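Local coordinates for protein transcriptional regulator, HTH_3 family (Vibrio cholerae, PDB 1Y9Q) that binds zinc and D-methionine in a cupin domain and, through its helix-turn-helix domain, probably binds DNA to regulate transcription, at residues A[85-97]-A[106-118]. Numbering follows the deposited sequence.
With MED (D-methionine), chain C.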
ATOM      1  N   PRO A  85      10.344 -15.440  -9.038  1.00 36.25           N
ATOM      2  CA  PRO A  85      11.641 -15.178  -8.402  1.00 35.88           C
ATOM      3  C   PRO A  85      11.711 -14.198  -7.233  1.00 36.52           C
ATOM      4  O   PRO A  85      12.436 -14.446  -6.268  1.00 35.95           O
ATOM      5  CB  PRO A  85      12.524 -14.749  -9.577  1.00 37.01           C
ATOM      6  CG  PRO A  85      11.549 -14.179 -10.555  1.00 37.21           C
ATOM      7  CD  PRO A  85      10.417 -15.168 -10.483  1.00 36.31           C
ATOM      8  N   ASP A  86      10.971 -13.096  -7.303  1.00 36.03           N
ATOM      9  CA  ASP A  86      11.004 -12.110  -6.225  1.00 36.54           C
ATOM     10  C   ASP A  86       9.833 -12.212  -5.251  1.00 35.53           C
ATOM     11  O   ASP A  86       9.572 -11.284  -4.489  1.00 35.43           O
ATOM     12  CB  ASP A  86      11.060 -10.696  -6.807  1.00 39.13           C
ATOM     13  CG  ASP A  86      12.352 -10.425  -7.554  1.00 41.65           C
ATOM     14  OD1 ASP A  86      12.633 -11.140  -8.539  1.00 42.08           O
ATOM     15  OD2 ASP A  86      13.086  -9.495  -7.157  1.00 45.06           O
ATOM     16  N   ASP A  87       9.133 -13.340  -5.272  1.00 33.71           N
ATOM     17  CA  ASP A  87       8.002 -13.542  -4.377  1.00 32.85           C
ATOM     18  C   ASP A  87       7.958 -15.003  -3.917  1.00 33.06           C
ATOM     19  O   ASP A  87       7.000 -15.728  -4.182  1.00 32.17           O
ATOM     20  CB  ASP A  87       6.697 -13.154  -5.091  1.00 29.75           C
ATOM     21  CG  ASP A  87       6.710 -11.713  -5.597  1.00 30.07           C
ATOM     22  OD1 ASP A  87       7.080 -11.483  -6.771  1.00 25.54           O
ATOM     23  OD2 ASP A  87       6.369 -10.801  -4.814  1.00 27.20           O
ATOM     24  N   LEU A  88       9.003 -15.420  -3.211  1.00 34.65           N
ATOM     25  CA  LEU A  88       9.119 -16.797  -2.734  1.00 35.67           C
ATOM     26  C   LEU A  88       8.081 -17.238  -1.693  1.00 35.57           C
ATOM     27  O   LEU A  88       7.774 -18.427  -1.592  1.00 35.53           O
ATOM     28  CB  LEU A  88      10.532 -17.032  -2.194  1.00 37.52           C
ATOM     29  CG  LEU A  88      11.670 -16.725  -3.179  1.00 38.35           C
ATOM     30  CD1 LEU A  88      13.008 -16.921  -2.486  1.00 38.60           C
ATOM     31  CD2 LEU A  88      11.564 -17.623  -4.411  1.00 36.84           C
ATOM     32  N   ASN A  89       7.541 -16.301  -0.917  1.00 34.88           N
ATOM     33  CA  ASN A  89       6.540 -16.667   0.084  1.00 35.93           C
ATOM     34  C   ASN A  89       5.123 -16.564  -0.458  1.00 36.55           C
ATOM     35  O   ASN A  89       4.155 -16.487   0.299  1.00 37.18           O
ATOM     36  CB  ASN A  89       6.673 -15.802   1.339  1.00 35.74           C
ATOM     37  CG  ASN A  89       7.884 -16.171   2.168  1.00 35.33           C
ATOM     38  OD1 ASN A  89       8.214 -17.349   2.309  1.00 34.42           O
ATOM     39  ND2 ASN A  89       8.547 -15.169   2.732  1.00 34.71           N
HETATM   40  N   MSE A  90       5.008 -16.559  -1.779  1.00 37.07           N
HETATM   41  CA  MSE A  90       3.712 -16.476  -2.424  1.00 37.79           C
HETATM   42  C   MSE A  90       3.779 -17.262  -3.718  1.00 37.30           C
HETATM   43  O   MSE A  90       4.642 -17.015  -4.561  1.00 39.76           O
HETATM   44  CB  MSE A  90       3.353 -15.017  -2.710  1.00 40.99           C
HETATM   45  CG  MSE A  90       2.027 -14.830  -3.424  1.00 44.74           C
HETATM   46 SE   MSE A  90       1.592 -12.967  -3.681  1.00 56.35          SE
HETATM   47  CE  MSE A  90      -0.052 -12.893  -2.679  1.00 47.84           C
ATOM     48  N   LYS A  91       2.881 -18.224  -3.868  1.00 33.66           N
ATOM     49  CA  LYS A  91       2.856 -19.034  -5.070  1.00 32.75           C
ATOM     50  C   LYS A  91       1.530 -18.842  -5.795  1.00 30.47           C
ATOM     51  O   LYS A  91       0.468 -18.872  -5.175  1.00 28.14           O
ATOM     52  CB  LYS A  91       3.079 -20.502  -4.707  1.00 34.47           C
ATOM     53  CG  LYS A  91       4.398 -20.720  -3.979  1.00 37.48           C
ATOM     54  CD  LYS A  91       4.775 -22.185  -3.880  1.00 39.89           C
ATOM     55  CE  LYS A  91       6.118 -22.347  -3.174  1.00 41.15           C
ATOM     56  NZ  LYS A  91       7.208 -21.590  -3.854  1.00 41.32           N
ATOM     57  N   ILE A  92       1.606 -18.632  -7.107  1.00 27.52           N
ATOM     58  CA  ILE A  92       0.417 -18.408  -7.924  1.00 26.17           C
ATOM     59  C   ILE A  92       0.080 -19.598  -8.818  1.00 26.23           C
ATOM     60  O   ILE A  92       0.907 -20.037  -9.615  1.00 25.94           O
ATOM     61  CB  ILE A  92       0.595 -17.183  -8.856  1.00 27.04           C
ATOM     62  CG1 ILE A  92       1.160 -15.995  -8.080  1.00 28.27           C
ATOM     63  CG2 ILE A  92      -0.742 -16.813  -9.492  1.00 27.10           C
ATOM     64  CD1 ILE A  92       0.313 -15.548  -6.925  1.00 30.87           C
ATOM     65  N   HIS A  93      -1.134 -20.119  -8.682  1.00 24.51           N
ATOM     66  CA  HIS A  93      -1.578 -21.227  -9.520  1.00 23.97           C
ATOM     67  C   HIS A  93      -2.756 -20.713 -10.343  1.00 22.79           C
ATOM     68  O   HIS A  93      -3.867 -20.575  -9.829  1.00 22.38           O
ATOM     69  CB  HIS A  93      -2.029 -22.420  -8.674  1.00 25.76           C
ATOM     70  CG  HIS A  93      -2.491 -23.591  -9.486  1.00 28.36           C
ATOM     71  ND1 HIS A  93      -3.298 -24.583  -8.970  1.00 30.66           N
ATOM     72  CD2 HIS A  93      -2.271 -23.923 -10.779  1.00 30.04           C
ATOM     73  CE1 HIS A  93      -3.557 -25.472  -9.912  1.00 30.99           C
ATOM     74  NE2 HIS A  93      -2.947 -25.094 -11.021  1.00 31.41           N
ATOM     75  N   THR A  94      -2.515 -20.421 -11.617  1.00 19.79           N
ATOM     76  CA  THR A  94      -3.582 -19.915 -12.475  1.00 18.54           C
ATOM     77  C   THR A  94      -4.536 -21.036 -12.880  1.00 19.17           C
ATOM     78  O   THR A  94      -4.156 -21.958 -13.602  1.00 20.74           O
ATOM     79  CB  THR A  94      -3.009 -19.247 -13.748  1.00 19.94           C
ATOM     80  OG1 THR A  94      -2.133 -18.174 -13.375  1.00 19.71           O
ATOM     81  CG2 THR A  94      -4.139 -18.686 -14.613  1.00 17.00           C
ATOM     82  N   LEU A  95      -5.774 -20.957 -12.406  1.00 15.31           N
ATOM     83  CA  LEU A  95      -6.783 -21.957 -12.727  1.00 14.92           C
ATOM     84  C   LEU A  95      -7.429 -21.633 -14.071  1.00 15.10           C
ATOM     85  O   LEU A  95      -7.697 -22.525 -14.884  1.00 15.46           O
ATOM     86  CB  LEU A  95      -7.869 -21.988 -11.647  1.00 16.27           C
ATOM     87  CG  LEU A  95      -7.454 -22.271 -10.198  1.00 15.89           C
ATOM     88  CD1 LEU A  95      -8.696 -22.295  -9.322  1.00 18.60           C
ATOM     89  CD2 LEU A  95      -6.717 -23.600 -10.115  1.00 18.16           C
ATOM     90  N   PHE A  96      -7.680 -20.349 -14.294  1.00 12.09           N
ATOM     91  CA  PHE A  96      -8.302 -19.891 -15.528  1.00 11.93           C
ATOM     92  C   PHE A  96      -7.687 -18.567 -15.953  1.00 12.13           C
ATOM     93  O   PHE A  96      -7.819 -17.558 -15.249  1.00 13.96           O
ATOM     94  CB  PHE A  96      -9.807 -19.686 -15.326  1.00 11.03           C
ATOM     95  CG  PHE A  96     -10.576 -20.956 -15.112  1.00 12.62           C
ATOM     96  CD1 PHE A  96     -10.997 -21.720 -16.195  1.00 11.82           C
ATOM     97  CD2 PHE A  96     -10.890 -21.384 -13.824  1.00 13.14           C
ATOM     98  CE1 PHE A  96     -11.726 -22.895 -16.007  1.00 12.52           C
ATOM     99  CE2 PHE A  96     -11.620 -22.557 -13.619  1.00 14.26           C
ATOM    100  CZ  PHE A  96     -12.038 -23.314 -14.718  1.00 13.71           C
ATOM    101  N   PRO A  97      -6.994 -18.553 -17.099  1.00 13.91           N
ATOM    102  CA  PRO A  97      -6.375 -17.322 -17.595  1.00 13.20           C
ATOM    103  C   PRO A  97      -7.474 -16.367 -18.059  1.00 12.06           C
ATOM    104  O   PRO A  97      -8.581 -16.799 -18.385  1.00 12.92           O
ATOM    105  CB  PRO A  97      -5.504 -17.815 -18.743  1.00 15.89           C
ATOM    106  CG  PRO A  97      -6.290 -18.954 -19.281  1.00 18.35           C
ATOM    107  CD  PRO A  97      -6.715 -19.676 -18.013  1.00 15.65           C
ATOM    108  N   ILE A 106      -8.755 -16.275 -12.917  1.00 13.44           N
ATOM    109  CA  ILE A 106      -8.872 -16.981 -11.638  1.00 12.67           C
ATOM    110  C   ILE A 106      -7.592 -17.669 -11.168  1.00 13.03           C
ATOM    111  O   ILE A 106      -6.991 -18.472 -11.893  1.00  9.96           O
ATOM    112  CB  ILE A 106     -10.007 -18.024 -11.703  1.00 13.50           C
ATOM    113  CG1 ILE A 106     -11.307 -17.329 -12.110  1.00 11.92           C
ATOM    114  CG2 ILE A 106     -10.181 -18.705 -10.357  1.00 14.10           C
ATOM    115  CD1 ILE A 106     -12.470 -18.279 -12.341  1.00 14.37           C
ATOM    116  N   PHE A 107      -7.205 -17.363  -9.932  1.00 11.96           N
ATOM    117  CA  PHE A 107      -5.989 -17.913  -9.349  1.00 12.77           C
ATOM    118  C   PHE A 107      -6.220 -18.608  -8.016  1.00 13.73           C
ATOM    119  O   PHE A 107      -7.199 -18.344  -7.319  1.00 13.64           O
ATOM    120  CB  PHE A 107      -4.981 -16.799  -9.078  1.00 12.37           C
ATOM    121  CG  PHE A 107      -4.766 -15.875 -10.229  1.00 13.82           C
ATOM    122  CD1 PHE A 107      -3.872 -16.196 -11.241  1.00 14.23           C
ATOM    123  CD2 PHE A 107      -5.444 -14.664 -10.287  1.00 15.53           C
ATOM    124  CE1 PHE A 107      -3.653 -15.319 -12.300  1.00 15.13           C
ATOM    125  CE2 PHE A 107      -5.236 -13.778 -11.337  1.00 14.26           C
ATOM    126  CZ  PHE A 107      -4.338 -14.106 -12.346  1.00 16.87           C
ATOM    127  N   GLU A 108      -5.291 -19.496  -7.674  1.00 16.38           N
ATOM    128  CA  GLU A 108      -5.306 -20.175  -6.386  1.00 18.04           C
ATOM    129  C   GLU A 108      -3.969 -19.718  -5.815  1.00 17.39           C
ATOM    130  O   GLU A 108      -2.916 -20.055  -6.352  1.00 18.60           O
ATOM    131  CB  GLU A 108      -5.336 -21.698  -6.544  1.00 22.30           C
ATOM    132  CG  GLU A 108      -5.469 -22.411  -5.213  1.00 27.70           C
ATOM    133  CD  GLU A 108      -5.878 -23.861  -5.354  1.00 31.32           C
ATOM    134  OE1 GLU A 108      -6.985 -24.127  -5.874  1.00 32.16           O
ATOM    135  OE2 GLU A 108      -5.091 -24.736  -4.938  1.00 36.27           O
ATOM    136  N   ILE A 109      -4.018 -18.934  -4.745  1.00 16.80           N
ATOM    137  CA  ILE A 109      -2.815 -18.369  -4.137  1.00 17.80           C
ATOM    138  C   ILE A 109      -2.425 -18.993  -2.802  1.00 18.31           C
ATOM    139  O   ILE A 109      -3.262 -19.146  -1.916  1.00 17.12           O
ATOM    140  CB  ILE A 109      -2.993 -16.855  -3.881  1.00 17.28           C
ATOM    141  CG1 ILE A 109      -3.510 -16.159  -5.146  1.00 19.56           C
ATOM    142  CG2 ILE A 109      -1.684 -16.247  -3.408  1.00 18.47           C
ATOM    143  CD1 ILE A 109      -2.676 -16.419  -6.368  1.00 20.32           C
ATOM    144  N   THR A 110      -1.146 -19.327  -2.662  1.00 18.91           N
ATOM    145  CA  THR A 110      -0.633 -19.901  -1.421  1.00 20.48           C
ATOM    146  C   THR A 110       0.358 -18.933  -0.788  1.00 20.63           C
ATOM    147  O   THR A 110       1.388 -18.600  -1.379  1.00 21.47           O
ATOM    148  CB  THR A 110       0.083 -21.243  -1.662  1.00 20.66           C
ATOM    149  OG1 THR A 110      -0.836 -22.180  -2.231  1.00 19.78           O
ATOM    150  CG2 THR A 110       0.621 -21.802  -0.345  1.00 22.14           C
ATOM    151  N   LEU A 111       0.029 -18.470   0.412  1.00 20.98           N
ATOM    152  CA  LEU A 111       0.880 -17.550   1.145  1.00 21.74           C
ATOM    153  C   LEU A 111       1.641 -18.349   2.197  1.00 23.33           C
ATOM    154  O   LEU A 111       1.058 -19.188   2.888  1.00 21.94           O
ATOM    155  CB  LEU A 111       0.029 -16.473   1.823  1.00 22.03           C
ATOM    156  CG  LEU A 111      -0.679 -15.481   0.903  1.00 22.21           C
ATOM    157  CD1 LEU A 111      -1.571 -14.564   1.719  1.00 25.51           C
ATOM    158  CD2 LEU A 111       0.358 -14.679   0.142  1.00 24.35           C
ATOM    159  N   LEU A 112       2.938 -18.085   2.318  1.00 23.16           N
ATOM    160  CA  LEU A 112       3.771 -18.802   3.281  1.00 24.58           C
ATOM    161  C   LEU A 112       4.493 -17.866   4.240  1.00 24.37           C
ATOM    162  O   LEU A 112       4.597 -16.660   3.997  1.00 20.99           O
ATOM    163  CB  LEU A 112       4.806 -19.653   2.546  1.00 25.36           C
ATOM    164  CG  LEU A 112       4.285 -20.693   1.559  1.00 25.88           C
ATOM    165  CD1 LEU A 112       5.461 -21.320   0.822  1.00 28.00           C
ATOM    166  CD2 LEU A 112       3.477 -21.747   2.286  1.00 25.34           C
ATOM    167  N   ASP A 113       4.980 -18.437   5.338  1.00 24.71           N
ATOM    168  CA  ASP A 113       5.713 -17.688   6.347  1.00 27.72           C
ATOM    169  C   ASP A 113       4.999 -16.378   6.675  1.00 28.33           C
ATOM    170  O   ASP A 113       5.616 -15.314   6.699  1.00 27.37           O
ATOM    171  CB  ASP A 113       7.130 -17.407   5.839  1.00 30.18           C
ATOM    172  CG  ASP A 113       8.094 -17.070   6.958  1.00 33.36           C
ATOM    173  OD1 ASP A 113       8.236 -17.895   7.886  1.00 36.81           O
ATOM    174  OD2 ASP A 113       8.714 -15.986   6.908  1.00 33.78           O
ATOM    175  N   HIS A 114       3.697 -16.478   6.935  1.00 28.87           N
ATOM    176  CA  HIS A 114       2.846 -15.332   7.249  1.00 31.00           C
ATOM    177  C   HIS A 114       3.159 -14.100   6.403  1.00 30.69           C
ATOM    178  O   HIS A 114       3.117 -12.967   6.880  1.00 30.72           O
ATOM    179  CB  HIS A 114       2.902 -15.000   8.755  1.00 33.14           C
ATOM    180  CG  HIS A 114       4.254 -14.589   9.258  1.00 35.09           C
ATOM    181  ND1 HIS A 114       4.803 -13.351   9.002  1.00 37.19           N
ATOM    182  CD2 HIS A 114       5.143 -15.239  10.049  1.00 35.08           C
ATOM    183  CE1 HIS A 114       5.972 -13.253   9.614  1.00 36.28           C
ATOM    184  NE2 HIS A 114       6.200 -14.385  10.256  1.00 34.57           N
ATOM    185  N   HIS A 115       3.457 -14.338   5.130  1.00 31.17           N
ATOM    186  CA  HIS A 115       3.771 -13.265   4.196  1.00 31.98           C
ATOM    187  C   HIS A 115       2.617 -12.271   4.067  1.00 32.14           C
ATOM    188  O   HIS A 115       1.444 -12.646   4.149  1.00 29.74           O
ATOM    189  CB  HIS A 115       4.083 -13.845   2.816  1.00 32.98           C
ATOM    190  CG  HIS A 115       4.319 -12.805   1.763  1.00 36.63           C
ATOM    191  ND1 HIS A 115       5.447 -12.014   1.735  1.00 37.89           N
ATOM    192  CD2 HIS A 115       3.552 -12.406   0.719  1.00 38.01           C
ATOM    193  CE1 HIS A 115       5.366 -11.171   0.718  1.00 38.33           C
ATOM    194  NE2 HIS A 115       4.227 -11.386   0.088  1.00 37.67           N
ATOM    195  N   GLN A 116       2.963 -11.000   3.878  1.00 32.19           N
ATOM    196  CA  GLN A 116       1.968  -9.954   3.699  1.00 32.22           C
ATOM    197  C   GLN A 116       2.218  -9.340   2.327  1.00 32.47           C
ATOM    198  O   GLN A 116       3.340  -8.949   2.009  1.00 31.66           O
ATOM    199  CB  GLN A 116       2.087  -8.881   4.779  1.00 31.87           C
ATOM    200  CG  GLN A 116       0.964  -7.859   4.721  1.00 33.13           C
ATOM    201  CD  GLN A 116       0.982  -6.890   5.881  1.00 34.22           C
ATOM    202  OE1 GLN A 116       1.087  -7.293   7.041  1.00 35.40           O
ATOM    203  NE2 GLN A 116       0.866  -5.603   5.576  1.00 34.90           N
ATOM    204  N   GLN A 117       1.165  -9.265   1.521  1.00 32.15           N
ATOM    205  CA  GLN A 117       1.258  -8.740   0.166  1.00 32.27           C
ATOM    206  C   GLN A 117       0.402  -7.491  -0.028  1.00 31.61           C
ATOM    207  O   GLN A 117      -0.824  -7.577  -0.040  1.00 31.55           O
ATOM    208  CB  GLN A 117       0.805  -9.828  -0.815  1.00 33.18           C
ATOM    209  CG  GLN A 117       0.911  -9.496  -2.287  1.00 34.92           C
ATOM    210  CD  GLN A 117       2.340  -9.400  -2.756  1.00 35.27           C
ATOM    211  OE1 GLN A 117       3.240 -10.026  -2.188  1.00 34.63           O
ATOM    212  NE2 GLN A 117       2.560  -8.627  -3.807  1.00 32.73           N
HETATM  213  N   MSE A 118       1.038  -6.329  -0.153  1.00 30.16           N
HETATM  214  CA  MSE A 118       0.289  -5.097  -0.397  1.00 30.23           C
HETATM  215  C   MSE A 118       0.285  -4.845  -1.901  1.00 27.42           C
HETATM  216  O   MSE A 118       1.272  -5.114  -2.585  1.00 24.98           O
HETATM  217  CB  MSE A 118       0.926  -3.907   0.320  1.00 35.98           C
HETATM  218  CG  MSE A 118       0.952  -4.047   1.835  1.00 42.94           C
HETATM  219 SE   MSE A 118      -0.772  -4.497   2.570  1.00 54.82          SE
HETATM  220  CE  MSE A 118      -1.689  -2.850   2.133  1.00 48.31           C
TER
HETATM  221  N   MED C 201      -4.964  -9.436  -7.333  1.00 18.96           N
HETATM  222  CA  MED C 201      -3.543  -9.872  -7.202  1.00 19.19           C
HETATM  223  C   MED C 201      -2.720  -8.833  -6.431  1.00 18.93           C
HETATM  224  O   MED C 201      -3.209  -7.782  -5.991  1.00 18.39           O
HETATM  225  CB  MED C 201      -3.503 -11.255  -6.511  1.00 20.75           C
HETATM  226  CG  MED C 201      -2.176 -11.945  -6.273  1.00 24.00           C
HETATM  227  SD  MED C 201      -1.551 -12.385  -7.923  1.00 25.05           S
HETATM  228  CE  MED C 201      -2.728 -13.530  -8.493  1.00 26.46           C
HETATM  229  OXT MED C 201      -1.521  -9.034  -6.240  1.00 18.12           O
HETATM  230  O   HOH W   1       4.986  -8.383  -4.879  1.00 20.45           O
HETATM  231  O   HOH W   2       5.104 -11.542  -2.695  1.00 30.01           O
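Ile106 O takes two backbone N-H groups in succession, from Leu95 N at 2.8 Å and from Phe96 N at 3.1 Å. This is a classic beta bulge, and it shifts the register of the antiparallel hairpin by one residue; Ile106 N returns a nearly straight bond (176°) to Phe96 O. Further along, Lys91 with Thr110 and His93 with Glu108 form two more hydrogen-bonded pairs. The ladder ends where Leu112 N bonds Asn89 O.

Ile92, Thr94, Phe107 and Ile109 share the face turned into the cupin barrel, where D-methionine lies. Its CE methyl sits over one face of the Phe107 ring, 3.4 Å from CD2 and offset toward the rim, while Thr94 OG1 meets the same ring at its edge, in plane. Ile92 CG2 approaches Phe107 obliquely, 3.6 Å from CD1.

On that face, near the other end, Met90, a selenomethionine, holds CG anti to the backbone N (chi1 178°) and bends at chi3, about CG-SE, which brings CE against Leu111 and to 3.6 Å from Gln117 CG. Gln117 OE1, lying in the histidine's ring plane, accepts a hydrogen bond from His115 NE2 at 2.8 Å, and two waters join the Gln117 amide to Asp87 OD2. Asp87 OD1 bonds Ile53 N at the start of helix 53-63, whose Ile53 and Trp57 also belong to the ligand pocket.

The chemistry thus divides in two: an apolar wall receives the ligand's thioether end, while a watered Asp87-Gln117-His115 network fixes the amide's orientation and links the cupin sheet to the helical domain.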